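Local coordinates for pectinesterase (Aspergillus niger, PDB 5C1E), which hydrolyses the methyl esters of pectin's galacturonosyl chains, releasing methanol and leaving free carboxylates along the polymer, at residues S102-N107 against G129-Q134; C133-Y138 against S152-E157; I38-G43 against L57-E62. All coordinates share one frame; numbering follows the deposited sequence. Where two conformers were deposited one is given.

Interaction 1: S102-N107 against G129-Q134; sequences SMYNIN and GFYGCQ
Y131 and Y104 sit on adjacent strands with their side chains side by side and pointing the same way, the rings forming an offset stack with centroids 4.7 Å apart and planes 15° from parallel. Overlap is partial: Y131 CD2 lies over one face of the Y104 ring, shifted toward its rim, and meets Y104 CE2 at 3.5 Å. In both residues CG is anti to the carbonyl carbon (chi1 -55° in Y131, -67° in Y104), which starts the two rings off in the same direction. The hydroxyls both end at D296, Y131 OH on its backbone N and Y104 OH on its carboxylate OD2.

M103 points to the other face of the sheet, together with F130. Its CB meets F130 CD2 at 3.9 Å, and a bend at chi3 swings the methyl CE to 3.7 Å from C133 SG. L121, from another sheet, touches both M103 and F130. This is the stacked interior of a right-handed parallel beta-helix, in which successive coils place their residues one above the next. The backbones are bonded in register, M103 N to G129 O and Y131 N to M103 O, both 2.9 Å. At the corner N105 and G132 adopt positive phi, and N105 N still reaches Y131 O at 2.9 Å.

Past the corner, Q134 N donates to I106 O at 3.0 Å and the next sheet begins. Here the N107 and Q134 side chains run side by side, with N107 OD1 packed against Q134 CG at 3.0 Å; that oxygen takes its hydrogen bond from N72 ND2.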
loop_
_atom_site.group_PDB
_atom_site.type_symbol
_atom_site.label_atom_id
_atom_site.label_comp_id
_atom_site.label_asym_id
_atom_site.label_seq_id
_atom_site.Cartn_x
_atom_site.Cartn_y
_atom_site.Cartn_z
ATOM N N SER A 102 10.438 1.830 -7.517
ATOM C CA SER A 102 9.721 3.026 -7.066
ATOM C C SER A 102 8.612 3.337 -8.042
ATOM O O SER A 102 8.803 3.205 -9.255
ATOM C CB SER A 102 10.663 4.217 -6.963
ATOM O OG SER A 102 11.735 3.919 -6.117
ATOM N N MET A 103 7.455 3.754 -7.531
ATOM C CA MET A 103 6.346 4.128 -8.393
ATOM C C MET A 103 5.788 5.473 -7.921
ATOM O O MET A 103 5.634 5.698 -6.715
ATOM C CB MET A 103 5.276 3.034 -8.407
ATOM C CG MET A 103 4.169 3.279 -9.423
ATOM S SD MET A 103 3.142 1.823 -9.680
ATOM C CE MET A 103 2.078 1.853 -8.253
ATOM N N TYR A 104 5.548 6.368 -8.875
ATOM C CA TYR A 104 5.088 7.725 -8.603
ATOM C C TYR A 104 3.830 8.018 -9.373
ATOM O O TYR A 104 3.805 7.901 -10.607
ATOM C CB TYR A 104 6.129 8.777 -9.034
ATOM C CG TYR A 104 7.409 8.794 -8.251
ATOM C CD1 TYR A 104 8.424 7.889 -8.540
ATOM C CD2 TYR A 104 7.622 9.716 -7.209
ATOM C CE1 TYR A 104 9.594 7.891 -7.829
ATOM C CE2 TYR A 104 8.822 9.739 -6.513
ATOM C CZ TYR A 104 9.798 8.820 -6.842
ATOM O OH TYR A 104 10.982 8.765 -6.179
ATOM N N ASN A 105 2.799 8.438 -8.649
ATOM C CA ASN A 105 1.585 8.997 -9.269
ATOM C C ASN A 105 0.874 8.075 -10.261
ATOM O O ASN A 105 0.534 8.480 -11.379
ATOM C CB ASN A 105 1.929 10.340 -9.915
ATOM C CG ASN A 105 2.642 11.256 -8.964
ATOM O OD1 ASN A 105 3.816 11.590 -9.152
ATOM N ND2 ASN A 105 1.947 11.660 -7.914
ATOM N N ILE A 106 0.661 6.832 -9.825
ATOM C CA ILE A 106 -0.066 5.824 -10.605
ATOM C C ILE A 106 -1.183 5.255 -9.739
ATOM O O ILE A 106 -0.982 5.030 -8.538
ATOM C CB ILE A 106 0.899 4.739 -11.115
ATOM C CG1 ILE A 106 1.805 5.379 -12.184
ATOM C CG2 ILE A 106 0.123 3.531 -11.632
ATOM C CD1 ILE A 106 2.469 4.476 -13.147
ATOM N N ASN A 107 -2.359 5.074 -10.333
ATOM C CA ASN A 107 -3.457 4.369 -9.679
ATOM C C ASN A 107 -3.439 2.900 -10.108
ATOM O O ASN A 107 -3.294 2.616 -11.293
ATOM C CB ASN A 107 -4.820 4.941 -10.071
ATOM C CG ASN A 107 -4.953 6.412 -9.762
ATOM O OD1 ASN A 107 -4.216 6.979 -8.958
ATOM N ND2 ASN A 107 -5.886 7.043 -10.424
ATOM N N GLY A 129 9.322 1.749 -2.887
ATOM C CA GLY A 129 8.847 3.111 -2.586
ATOM C C GLY A 129 7.683 3.496 -3.463
ATOM O O GLY A 129 7.771 3.386 -4.691
ATOM N N PHE A 130 6.602 3.949 -2.835
ATOM C CA PHE A 130 5.392 4.353 -3.534
ATOM C C PHE A 130 4.997 5.759 -3.097
ATOM O O PHE A 130 4.834 6.025 -1.913
ATOM C CB PHE A 130 4.247 3.365 -3.251
ATOM C CG PHE A 130 4.545 1.966 -3.686
ATOM C CD1 PHE A 130 5.171 1.076 -2.832
ATOM C CD2 PHE A 130 4.204 1.532 -4.967
ATOM C CE1 PHE A 130 5.443 -0.228 -3.241
ATOM C CE2 PHE A 130 4.489 0.236 -5.389
ATOM C CZ PHE A 130 5.112 -0.639 -4.527
ATOM N N TYR A 131 4.840 6.648 -4.072
ATOM C CA TYR A 131 4.676 8.063 -3.820
ATOM C C TYR A 131 3.500 8.600 -4.611
ATOM O O TYR A 131 3.497 8.559 -5.831
ATOM C CB TYR A 131 5.950 8.797 -4.265
ATOM C CG TYR A 131 7.209 8.259 -3.619
ATOM C CD1 TYR A 131 7.635 8.739 -2.395
ATOM C CD2 TYR A 131 7.951 7.259 -4.221
ATOM C CE1 TYR A 131 8.787 8.247 -1.797
ATOM C CE2 TYR A 131 9.095 6.755 -3.627
ATOM C CZ TYR A 131 9.503 7.259 -2.415
ATOM O OH TYR A 131 10.640 6.779 -1.825
ATOM N N GLY A 132 2.494 9.120 -3.928
ATOM C CA GLY A 132 1.366 9.707 -4.624
ATOM C C GLY A 132 0.567 8.729 -5.451
ATOM O O GLY A 132 -0.041 9.126 -6.448
ATOM N N CYS A 133 0.534 7.455 -5.042
ATOM C CA CYS A 133 -0.189 6.421 -5.783
ATOM C C CYS A 133 -1.553 6.135 -5.143
ATOM O O CYS A 133 -1.794 6.442 -3.972
ATOM C CB CYS A 133 0.630 5.120 -5.818
ATOM S SG CYS A 133 2.162 5.231 -6.751
ATOM N N GLN A 134 -2.443 5.541 -5.920
ATOM C CA GLN A 134 -3.682 5.009 -5.366
ATOM C C GLN A 134 -3.748 3.507 -5.534
ATOM O O GLN A 134 -3.356 2.966 -6.579
ATOM C CB GLN A 134 -4.907 5.637 -6.028
ATOM C CG GLN A 134 -4.923 7.161 -6.015
ATOM C CD GLN A 134 -6.235 7.730 -6.529
ATOM O OE1 GLN A 134 -7.314 7.257 -6.128
ATOM N NE2 GLN A 134 -6.170 8.771 -7.395
#

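Interaction 2: C133-Y138 against S152-E157; sequences CQFSGY and SNCMIE
M155 packs against Q134 across two parallel strands, its side chain running obliquely to that of the glutamine. CG leaves anti to the backbone N (chi1 -165°), then bends at chi2 and chi3 fold the chain back until its methyl CE lies 3.5 Å from Q134 OE1. On the other face F135 and I156 point the same way, with F135 CD2 3.9 Å from I156 CG1. The sulfur of C154 comes to the edge of that same phenyl ring, near its plane and 4.0 Å from F135 CE2, a sulfur-aromatic contact. C154 SG also accepts the backbone N-H of C133 at 3.5 Å, with 156° at the hydrogen, so one sulfur joins the backbone of the neighbouring coil to its aromatic side chain.

Between the two faces runs the backbone ladder: M155 N to C133 O, F135 N to M155 O at 2.8 Å, and E157 N to F135 O. It finishes with G137 N to E157 O at 3.1 Å, where the donor stands 37° above the carbonyl plane; E157 O has a second partner in T141 OG1.

Further out, V177 of the following coil touches M155 and E157. Before the strand, N153 ND2 bonds to S152 OG at 2.9 Å and to E173 OE1. The I156 side chain is about 11 Å from that of D161, the predicted active-site aspartate. Parallel strands bonded in register, with residues of one coil set over those of the next and L142 closing on the inward-facing F135 and I156 from across the interior, are the right-handed parallel beta-helix of the pectin methylesterase family.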
loop_
_atom_site.group_PDB
_atom_site.type_symbol
_atom_site.label_atom_id
_atom_site.label_comp_id
_atom_site.label_asym_id
_atom_site.label_seq_id
_atom_site.Cartn_x
_atom_site.Cartn_y
_atom_site.Cartn_z
ATOM N N CYS A 133 0.534 7.455 -5.042
ATOM C CA CYS A 133 -0.189 6.421 -5.783
ATOM C C CYS A 133 -1.553 6.135 -5.143
ATOM O O CYS A 133 -1.794 6.442 -3.972
ATOM C CB CYS A 133 0.630 5.120 -5.818
ATOM S SG CYS A 133 2.162 5.231 -6.751
ATOM N N GLN A 134 -2.443 5.541 -5.920
ATOM C CA GLN A 134 -3.682 5.009 -5.366
ATOM C C GLN A 134 -3.748 3.507 -5.534
ATOM O O GLN A 134 -3.356 2.966 -6.579
ATOM C CB GLN A 134 -4.907 5.637 -6.028
ATOM C CG GLN A 134 -4.923 7.161 -6.015
ATOM C CD GLN A 134 -6.235 7.730 -6.529
ATOM O OE1 GLN A 134 -7.314 7.257 -6.128
ATOM N NE2 GLN A 134 -6.170 8.771 -7.395
ATOM N N PHE A 135 -4.301 2.846 -4.520
ATOM C CA PHE A 135 -4.519 1.424 -4.562
ATOM C C PHE A 135 -5.944 1.170 -4.121
ATOM O O PHE A 135 -6.317 1.512 -2.995
ATOM C CB PHE A 135 -3.526 0.683 -3.659
ATOM C CG PHE A 135 -2.116 1.116 -3.842
ATOM C CD1 PHE A 135 -1.319 0.493 -4.786
ATOM C CD2 PHE A 135 -1.576 2.123 -3.071
ATOM C CE1 PHE A 135 -0.010 0.886 -4.972
ATOM C CE2 PHE A 135 -0.261 2.509 -3.244
ATOM C CZ PHE A 135 0.514 1.891 -4.202
ATOM N N SER A 136 -6.730 0.555 -5.004
ATOM C CA SER A 136 -8.165 0.396 -4.791
ATOM C C SER A 136 -8.652 -1.037 -4.973
ATOM O O SER A 136 -8.290 -1.721 -5.939
ATOM C CB SER A 136 -8.929 1.323 -5.737
ATOM O OG SER A 136 -8.652 2.679 -5.438
ATOM N N GLY A 137 -9.460 -1.480 -4.012
ATOM C CA GLY A 137 -10.128 -2.783 -4.062
ATOM C C GLY A 137 -11.169 -2.844 -2.969
ATOM O O GLY A 137 -11.685 -1.802 -2.558
ATOM N N TYR A 138 -11.513 -4.060 -2.524
ATOM C CA TYR A 138 -12.456 -4.241 -1.426
ATOM C C TYR A 138 -11.813 -5.165 -0.389
ATOM O O TYR A 138 -11.442 -4.720 0.714
ATOM C CB TYR A 138 -13.804 -4.789 -1.928
ATOM C CG TYR A 138 -14.851 -4.708 -0.863
ATOM C CD1 TYR A 138 -15.607 -3.542 -0.689
ATOM C CD2 TYR A 138 -15.060 -5.770 0.014
ATOM C CE1 TYR A 138 -16.550 -3.456 0.315
ATOM C CE2 TYR A 138 -16.010 -5.693 1.020
ATOM C CZ TYR A 138 -16.749 -4.516 1.164
ATOM O OH TYR A 138 -17.687 -4.410 2.173
ATOM N N SER A 152 4.177 6.909 0.703
ATOM C CA SER A 152 4.006 8.305 1.078
ATOM C C SER A 152 2.955 9.003 0.239
ATOM O O SER A 152 2.997 8.952 -0.986
ATOM C CB SER A 152 5.323 9.087 0.925
ATOM O OG SER A 152 5.122 10.398 1.428
ATOM N N ASN A 153 2.037 9.701 0.894
ATOM C CA ASN A 153 1.018 10.481 0.173
ATOM C C ASN A 153 0.223 9.647 -0.815
ATOM O O ASN A 153 -0.153 10.106 -1.905
ATOM C CB ASN A 153 1.642 11.706 -0.493
ATOM C CG ASN A 153 2.040 12.748 0.522
ATOM O OD1 ASN A 153 1.259 13.633 0.839
ATOM N ND2 ASN A 153 3.237 12.603 1.094
ATOM N N CYS A 154 -0.061 8.416 -0.394
ATOM C CA CYS A 154 -0.844 7.499 -1.175
ATOM C C CYS A 154 -2.268 7.424 -0.628
ATOM O O CYS A 154 -2.562 7.887 0.485
ATOM C CB CYS A 154 -0.221 6.097 -1.169
ATOM S SG CYS A 154 1.384 5.965 -2.014
ATOM N N MET A 155 -3.144 6.840 -1.437
ATOM C CA MET A 155 -4.509 6.572 -1.048
ATOM C C MET A 155 -4.676 5.070 -1.136
ATOM O O MET A 155 -4.482 4.492 -2.216
ATOM C CB MET A 155 -5.457 7.296 -2.001
ATOM C CG MET A 155 -6.902 7.424 -1.541
ATOM S SD MET A 155 -7.841 5.891 -1.480
ATOM C CE MET A 155 -7.768 5.323 -3.188
ATOM N N ILE A 156 -5.006 4.435 -0.008
ATOM C CA ILE A 156 -5.239 2.982 0.037
ATOM C C ILE A 156 -6.689 2.750 0.441
ATOM O O ILE A 156 -7.102 3.126 1.550
ATOM C CB ILE A 156 -4.284 2.242 1.007
ATOM C CG1 ILE A 156 -2.838 2.517 0.636
ATOM C CG2 ILE A 156 -4.475 0.725 0.903
ATOM C CD1 ILE A 156 -2.189 3.551 1.502
ATOM N N GLU A 157 -7.438 2.105 -0.456
ATOM C CA GLU A 157 -8.876 1.912 -0.256
ATOM C C GLU A 157 -9.286 0.458 -0.278
ATOM O O GLU A 157 -8.858 -0.323 -1.145
ATOM C CB GLU A 157 -9.673 2.667 -1.320
ATOM C CG GLU A 157 -11.172 2.652 -1.065
ATOM C CD GLU A 157 -11.972 3.621 -1.923
ATOM O OE1 GLU A 157 -13.189 3.728 -1.683
ATOM O OE2 GLU A 157 -11.418 4.257 -2.833
#

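Interaction 3: I38-G43 against L57-E62; sequences IYVASG and LTLYGE
I38, Y39 and V40 pair in parallel register with L59, Y60 and G61, the strand axes 4.8 Å apart and 20° from parallel, through a ladder of I38 N to T58 O, Y60 N to I38 O, V40 N to Y60 O and E62 N to V40 O.

On the inward face I38, V40 and L59 meet. The CD1 methyl of L59 touches two residues of the other strand, 3.7 Å from I38 CB and 3.6 Å from V40 CG2. On the outward face Y39 crosses E62 obliquely. Its CG is anti to the backbone N (chi1 168°), and the hydroxyl ends against the aliphatic part of the glutamate, Y39 OH lying 3.3 Å from E62 CG.

The extended E62 chain then brings its carboxylate to the turn after the first strand. There S42 N donates to E62 OE1 at 2.9 Å, reaching the anti side of that oxygen from 33° outside the carboxylate plane. A water donates to E62 OE2 at 2.6 Å and is hydrogen-bonded to S42 OG at 2.9 Å, closing a second, bridged path between the same two residues.

Helix 22-29 touches I38 through A25 and L26, and L57 through L26 and L29, while strand 11-13 continues the sheet beyond Y39. Helix and outermost strand together place this pair near the N-terminal end of the parallel beta-helix.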
loop_
_atom_site.group_PDB
_atom_site.type_symbol
_atom_site.label_atom_id
_atom_site.label_comp_id
_atom_site.label_asym_id
_atom_site.label_seq_id
_atom_site.Cartn_x
_atom_site.Cartn_y
_atom_site.Cartn_z
ATOM N N ILE A 38 10.432 4.371 -16.626
ATOM C CA ILE A 38 9.347 4.379 -17.582
ATOM C C ILE A 38 8.401 5.505 -17.148
ATOM O O ILE A 38 8.077 5.638 -15.951
ATOM C CB ILE A 38 8.589 3.028 -17.618
ATOM C CG1 ILE A 38 9.516 1.895 -18.070
ATOM C CG2 ILE A 38 7.394 3.104 -18.561
ATOM C CD1 ILE A 38 8.933 0.496 -17.934
ATOM N N TYR A 39 8.016 6.321 -18.125
ATOM C CA TYR A 39 7.002 7.356 -17.962
ATOM C C TYR A 39 5.732 6.908 -18.659
ATOM O O TYR A 39 5.756 6.583 -19.853
ATOM C CB TYR A 39 7.479 8.678 -18.563
ATOM C CG TYR A 39 6.404 9.746 -18.716
ATOM C CD1 TYR A 39 5.952 10.488 -17.624
ATOM C CD2 TYR A 39 5.870 10.049 -19.963
ATOM C CE1 TYR A 39 4.968 11.466 -17.771
ATOM C CE2 TYR A 39 4.898 11.037 -20.113
ATOM C CZ TYR A 39 4.457 11.748 -19.016
ATOM O OH TYR A 39 3.473 12.728 -19.168
ATOM N N VAL A 40 4.629 6.918 -17.915
ATOM C CA VAL A 40 3.330 6.531 -18.442
ATOM C C VAL A 40 2.445 7.762 -18.556
ATOM O O VAL A 40 2.202 8.476 -17.564
ATOM C CB VAL A 40 2.651 5.462 -17.563
ATOM C CG1 VAL A 40 1.398 4.893 -18.235
ATOM C CG2 VAL A 40 3.625 4.333 -17.266
ATOM N N ALA A 41 1.996 8.026 -19.781
ATOM C CA ALA A 41 1.080 9.103 -20.033
ATOM C C ALA A 41 -0.329 8.681 -19.666
ATOM O O ALA A 41 -0.633 7.496 -19.476
ATOM C CB ALA A 41 1.142 9.535 -21.483
ATOM N N SER A 42 -1.188 9.686 -19.587
ATOM C CA SER A 42 -2.575 9.535 -19.196
ATOM C C SER A 42 -3.244 8.373 -19.925
ATOM O O SER A 42 -3.015 8.130 -21.116
ATOM C CB SER A 42 -3.349 10.841 -19.463
ATOM O OG SER A 42 -3.184 11.286 -20.804
ATOM N N GLY A 43 -4.088 7.674 -19.184
ATOM C CA GLY A 43 -4.865 6.596 -19.736
ATOM C C GLY A 43 -5.294 5.591 -18.705
ATOM O O GLY A 43 -4.793 5.579 -17.560
ATOM N N LEU A 57 14.260 -0.043 -11.063
ATOM C CA LEU A 57 13.251 0.529 -11.964
ATOM C C LEU A 57 12.445 1.573 -11.222
ATOM O O LEU A 57 12.073 1.362 -10.054
ATOM C CB LEU A 57 12.316 -0.562 -12.486
ATOM C CG LEU A 57 11.140 -0.136 -13.355
ATOM C CD1 LEU A 57 11.651 0.432 -14.669
ATOM C CD2 LEU A 57 10.212 -1.300 -13.628
ATOM N N THR A 58 12.205 2.696 -11.901
ATOM C CA THR A 58 11.231 3.705 -11.462
ATOM C C THR A 58 10.133 3.861 -12.508
ATOM O O THR A 58 10.417 4.038 -13.711
ATOM C CB THR A 58 11.912 5.065 -11.203
ATOM O OG1 THR A 58 12.908 4.880 -10.210
ATOM C CG2 THR A 58 10.897 6.098 -10.706
ATOM N N LEU A 59 8.875 3.774 -12.059
ATOM C CA LEU A 59 7.725 4.004 -12.916
ATOM C C LEU A 59 7.040 5.323 -12.528
ATOM O O LEU A 59 6.640 5.490 -11.372
ATOM C CB LEU A 59 6.763 2.835 -12.756
ATOM C CG LEU A 59 5.552 2.659 -13.662
ATOM C CD1 LEU A 59 5.884 2.557 -15.150
ATOM C CD2 LEU A 59 4.860 1.384 -13.202
ATOM N N TYR A 60 6.941 6.255 -13.477
ATOM C CA TYR A 60 6.368 7.571 -13.232
ATOM C C TYR A 60 5.083 7.732 -13.985
ATOM O O TYR A 60 5.038 7.464 -15.180
ATOM C CB TYR A 60 7.270 8.663 -13.783
ATOM C CG TYR A 60 8.625 8.800 -13.176
ATOM C CD1 TYR A 60 8.787 9.369 -11.926
ATOM C CD2 TYR A 60 9.758 8.420 -13.878
ATOM C CE1 TYR A 60 10.053 9.549 -11.378
ATOM C CE2 TYR A 60 11.017 8.594 -13.336
ATOM C CZ TYR A 60 11.158 9.166 -12.086
ATOM O OH TYR A 60 12.412 9.319 -11.550
ATOM N N GLY A 61 4.064 8.252 -13.316
ATOM C CA GLY A 61 2.818 8.618 -13.965
ATOM C C GLY A 61 2.721 10.106 -14.229
ATOM O O GLY A 61 3.237 10.929 -13.477
ATOM N N GLU A 62 2.044 10.441 -15.311
ATOM C CA GLU A 62 1.760 11.825 -15.664
ATOM C C GLU A 62 0.856 12.460 -14.625
ATOM O O GLU A 62 -0.140 11.854 -14.216
ATOM C CB GLU A 62 1.086 11.880 -17.046
ATOM C CG GLU A 62 0.711 13.280 -17.478
ATOM C CD GLU A 62 0.056 13.346 -18.842
ATOM O OE1 GLU A 62 -0.028 12.337 -19.533
ATOM O OE2 GLU A 62 -0.394 14.449 -19.216
HETATM O O HOH W 1 -2.384 14.040 -20.788
#

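How the interactions relate
Interactions 1 and 3 both reach one sheet, where strands 57-61 and 102-104 are neighbours: Y104 O meets G61 N at 2.7 Å, and Y60 and Y104 bring their rings together. Interaction 2 shares C133 and Q134 with interaction 1 and carries the stacking round the corner into the next sheet, with F130 CD2 3.8 Å from F135 CZ inside the beta-helix. Interactions 2 and 3 do not touch, their centres about 17 Å apart. Interaction 1 is buried; the other two are partly so. Chemistry follows place: tyrosine stacking in 1, the C154 sulfur at the F135 ring in 2, nearest the centre of the molecule, and a carboxylate with water at a turn near the N-terminal end of the beta-helix in 3.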